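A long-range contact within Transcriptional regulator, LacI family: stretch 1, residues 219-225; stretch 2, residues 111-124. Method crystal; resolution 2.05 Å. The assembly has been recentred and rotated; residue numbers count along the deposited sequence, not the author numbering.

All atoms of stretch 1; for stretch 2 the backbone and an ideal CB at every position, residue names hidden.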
# COMPACT_ATOMS: atom_id res chain seq x y z
N VAL A 219 -15.34 12.24 -18.82
CA VAL A 219 -14.50 12.99 -17.89
C VAL A 219 -13.05 12.54 -17.93
O VAL A 219 -12.76 11.35 -17.90
CB VAL A 219 -14.99 12.83 -16.44
CG1 VAL A 219 -14.06 13.58 -15.49
CG2 VAL A 219 -16.40 13.38 -16.31
N SER A 220 -12.14 13.51 -18.01
CA SER A 220 -10.71 13.23 -18.02
C SER A 220 -10.25 13.43 -16.60
O SER A 220 -10.57 14.44 -15.98
CB SER A 220 -9.98 14.18 -18.97
OG SER A 220 -10.21 13.81 -20.32
N VAL A 221 -9.50 12.47 -16.08
CA VAL A 221 -9.03 12.53 -14.70
C VAL A 221 -7.52 12.44 -14.60
O VAL A 221 -6.90 11.57 -15.20
CB VAL A 221 -9.63 11.36 -13.87
CG1 VAL A 221 -9.16 11.43 -12.43
CG2 VAL A 221 -11.15 11.38 -13.96
N ILE A 222 -6.91 13.35 -13.85
CA ILE A 222 -5.46 13.30 -13.68
C ILE A 222 -5.12 13.26 -12.19
O ILE A 222 -5.65 14.03 -11.40
CB ILE A 222 -4.76 14.50 -14.32
CG1 ILE A 222 -3.25 14.38 -14.11
CG2 ILE A 222 -5.28 15.80 -13.73
CD1 ILE A 222 -2.43 15.32 -14.98
N GLY A 223 -4.23 12.34 -11.82
CA GLY A 223 -3.85 12.22 -10.42
C GLY A 223 -2.55 12.91 -10.07
O GLY A 223 -2.01 13.68 -10.87
N TYR A 224 -2.02 12.62 -8.89
CA TYR A 224 -0.79 13.25 -8.44
C TYR A 224 -0.01 12.26 -7.58
O TYR A 224 -0.58 11.61 -6.72
CB TYR A 224 -1.13 14.50 -7.63
CG TYR A 224 -0.02 15.50 -7.49
CD1 TYR A 224 0.06 16.60 -8.34
CD2 TYR A 224 0.93 15.37 -6.48
CE1 TYR A 224 1.06 17.57 -8.18
CE2 TYR A 224 1.93 16.33 -6.31
CZ TYR A 224 1.99 17.43 -7.16
OH TYR A 224 2.97 18.39 -6.96
N ASP A 225 1.30 12.17 -7.85
CA ASP A 225 2.25 11.28 -7.16
C ASP A 225 2.84 10.30 -8.17
O ASP A 225 4.05 10.15 -8.27
CB ASP A 225 1.60 10.46 -6.03
CG ASP A 225 1.25 11.29 -4.79
OD1 ASP A 225 1.87 12.35 -4.57
OD2 ASP A 225 0.37 10.86 -4.01
N UNK A 111 9.15 20.08 -6.21
CA UNK A 111 8.53 21.33 -6.64
C UNK A 111 7.03 21.11 -6.88
O UNK A 111 6.61 20.87 -8.01
CB UNK A 111 9.21 21.86 -7.91
N UNK A 112 6.23 21.20 -5.82
CA UNK A 112 4.78 20.99 -5.92
C UNK A 112 4.07 22.06 -6.75
O UNK A 112 3.05 21.78 -7.38
CB UNK A 112 4.17 20.95 -4.52
N UNK A 113 4.61 23.27 -6.75
CA UNK A 113 4.01 24.37 -7.52
C UNK A 113 4.03 23.93 -8.98
O UNK A 113 3.02 23.96 -9.67
CB UNK A 113 4.76 25.69 -7.32
N UNK A 114 5.21 23.50 -9.42
CA UNK A 114 5.39 23.03 -10.79
C UNK A 114 4.51 21.81 -11.04
O UNK A 114 4.00 21.61 -12.14
CB UNK A 114 6.86 22.70 -11.06
N UNK A 115 4.34 20.99 -10.01
CA UNK A 115 3.51 19.80 -10.14
C UNK A 115 2.07 20.17 -10.45
O UNK A 115 1.47 19.60 -11.35
CB UNK A 115 3.57 18.96 -8.86
N UNK A 116 1.52 21.13 -9.70
CA UNK A 116 0.15 21.55 -9.94
C UNK A 116 0.03 22.18 -11.31
O UNK A 116 -0.95 21.97 -12.03
CB UNK A 116 -0.32 22.53 -8.86
N UNK A 117 1.04 22.95 -11.69
CA UNK A 117 1.07 23.63 -12.98
C UNK A 117 0.92 22.61 -14.12
O UNK A 117 0.11 22.80 -15.02
CB UNK A 117 2.37 24.42 -13.14
N UNK A 118 1.70 21.53 -14.05
CA UNK A 118 1.67 20.48 -15.07
C UNK A 118 0.31 19.78 -15.14
O UNK A 118 -0.14 19.40 -16.22
CB UNK A 118 2.77 19.45 -14.79
N UNK A 119 -0.34 19.62 -14.00
CA UNK A 119 -1.65 18.98 -13.96
C UNK A 119 -2.64 19.83 -14.73
O UNK A 119 -3.41 19.33 -15.55
CB UNK A 119 -2.12 18.77 -12.52
N UNK A 120 -2.62 21.13 -14.46
CA UNK A 120 -3.52 22.04 -15.14
C UNK A 120 -3.23 22.09 -16.64
O UNK A 120 -4.14 22.02 -17.45
CB UNK A 120 -3.41 23.44 -14.53
N UNK A 121 -1.95 22.19 -17.00
CA UNK A 121 -1.56 22.26 -18.40
C UNK A 121 -1.96 21.02 -19.18
O UNK A 121 -2.32 21.11 -20.35
CB UNK A 121 -0.05 22.47 -18.51
N UNK A 122 -1.87 19.86 -18.53
CA UNK A 122 -2.25 18.63 -19.20
C UNK A 122 -3.73 18.74 -19.58
O UNK A 122 -4.09 18.53 -20.74
CB UNK A 122 -1.99 17.41 -18.31
N UNK A 123 -4.57 19.08 -18.61
CA UNK A 123 -5.99 19.22 -18.86
C UNK A 123 -6.31 20.31 -19.88
O UNK A 123 -7.06 20.08 -20.84
CB UNK A 123 -6.72 19.51 -17.55
N UNK A 124 -5.75 21.49 -19.68
CA UNK A 124 -6.03 22.58 -20.60
C UNK A 124 -5.56 22.28 -22.01
O UNK A 124 -6.26 22.60 -22.97
CB UNK A 124 -5.37 23.87 -20.10

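Strand 220-223 runs nearly antiparallel to helix 112-124, at 164° with the axes 9.4 Å apart at closest approach. S220, I222 and Y224 direct their side chains toward the helix.

Position 111 lies just before the helix, its CB pointing away from stretch 1. Free backbone NH groups in the first turn favour a capping side chain such as Asp, Asn, Ser or Thr. It is D111, whose OD2 accepts from the backbone N of position 114 at 3.0 Å.

At 112 the CB points sideways, with the ideal CB 3.7 Å from Y224 OH. A polar side chain able to meet a hydroxyl would suit, among them His, Asn or Gln. The residue is H112; its ND1 lies 3.0 Å from Y224 OH in a hydrogen bond in which either atom could be the donor. The two rings meet rim to rim, with centroids 5.9 Å apart.

Positions 113 and 114 have no part of stretch 1 near their ideal CB atoms, so many helix-compatible residues would do. They are R113, pointing away, and R114, which reaches along the helix to position 117.

Position 115 is the most restrictive. Its ideal CB points toward stretch 1 and would stand 2.1 Å from Y224 OH, a clash, so glycine is strongly indicated despite ordinary helical angles. G115 lets the tyrosine approach the backbone, with Y224 OH 3.5 Å from G115 CA.

At 116 the CB direction is away, and its ideal CB is 5.2 Å from Y224 CE1; glycine is not demanded by this contact. It is G116, whose N lies 3.9 Å from Y224 CE1, at the edge of the ring.

Positions 117 and 118 leave the choice open: E117 forms a salt bridge, R114 NH1 to E117 OE1 at 2.8 Å, and the CA-to-CB bond of L118 points sideways.

Position 119 points toward stretch 1, its ideal CB 4.2 Å from I222 CD1. Close packing favours a small apolar residue, and A119 fits, its CA 3.9 Å from I222 CD1.

Positions 120 and 121, unconstrained by stretch 1, are A120 and A121.

Position 122 again points toward the strand, its ideal CB 4.0 Å from I222 CD1; Ala, Ser, Thr or Val are plausible. T122 places OG1 3.9 Å from I222 CD1 while donating from OG1 to L118 O at 2.7 Å.

At 123 the CB points sideways, so a longer apolar chain, Leu or Met, could reach I222. L123 does so, its CD1 3.9 Å from I222 CG2, while its CD2 lies 4.3 Å from S220 O.

Position 124, out of reach, is I124.

Stretch 2 (111-124) DHRRGGELAAATLI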
# COMPACT_ATOMS: atom_id res chain seq x y z
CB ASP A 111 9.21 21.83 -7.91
CG ASP A 111 8.72 23.20 -8.33
OD1 ASP A 111 9.33 23.80 -9.25
OD2 ASP A 111 7.73 23.69 -7.74
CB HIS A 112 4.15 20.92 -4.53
CG HIS A 112 4.49 19.68 -3.77
ND1 HIS A 112 4.21 18.41 -4.25
CD2 HIS A 112 5.10 19.50 -2.57
CE1 HIS A 112 4.63 17.51 -3.38
NE2 HIS A 112 5.17 18.14 -2.36
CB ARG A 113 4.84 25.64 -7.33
CG ARG A 113 4.19 26.92 -7.83
CD ARG A 113 5.15 28.08 -7.62
NE ARG A 113 4.47 29.31 -7.22
CZ ARG A 113 5.07 30.49 -7.06
NH1 ARG A 113 6.38 30.60 -7.26
NH2 ARG A 113 4.36 31.56 -6.71
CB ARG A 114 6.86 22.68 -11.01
CG ARG A 114 7.15 21.95 -12.30
CD ARG A 114 6.91 22.80 -13.52
NE ARG A 114 7.41 22.10 -14.70
CZ ARG A 114 7.35 22.58 -15.94
NH1 ARG A 114 6.81 23.77 -16.17
NH2 ARG A 114 7.83 21.86 -16.95
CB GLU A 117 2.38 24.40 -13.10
CG GLU A 117 2.61 25.10 -14.42
CD GLU A 117 3.93 25.85 -14.42
OE1 GLU A 117 4.84 25.46 -15.19
OE2 GLU A 117 4.05 26.82 -13.63
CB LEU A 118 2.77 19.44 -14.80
CG LEU A 118 4.22 19.88 -14.99
CD1 LEU A 118 5.17 18.77 -14.60
CD2 LEU A 118 4.45 20.26 -16.44
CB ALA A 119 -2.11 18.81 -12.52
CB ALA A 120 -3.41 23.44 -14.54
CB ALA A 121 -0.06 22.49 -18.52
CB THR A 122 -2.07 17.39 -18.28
OG1 THR A 122 -0.72 17.34 -17.79
CG2 THR A 122 -2.37 16.12 -19.04
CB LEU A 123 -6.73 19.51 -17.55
CG LEU A 123 -6.69 18.37 -16.53
CD1 LEU A 123 -7.35 18.80 -15.22
CD2 LEU A 123 -7.39 17.15 -17.11
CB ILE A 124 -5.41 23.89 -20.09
CG1 ILE A 124 -6.22 24.38 -18.87
CG2 ILE A 124 -5.45 24.95 -21.20
CD1 ILE A 124 -5.49 25.37 -18.02
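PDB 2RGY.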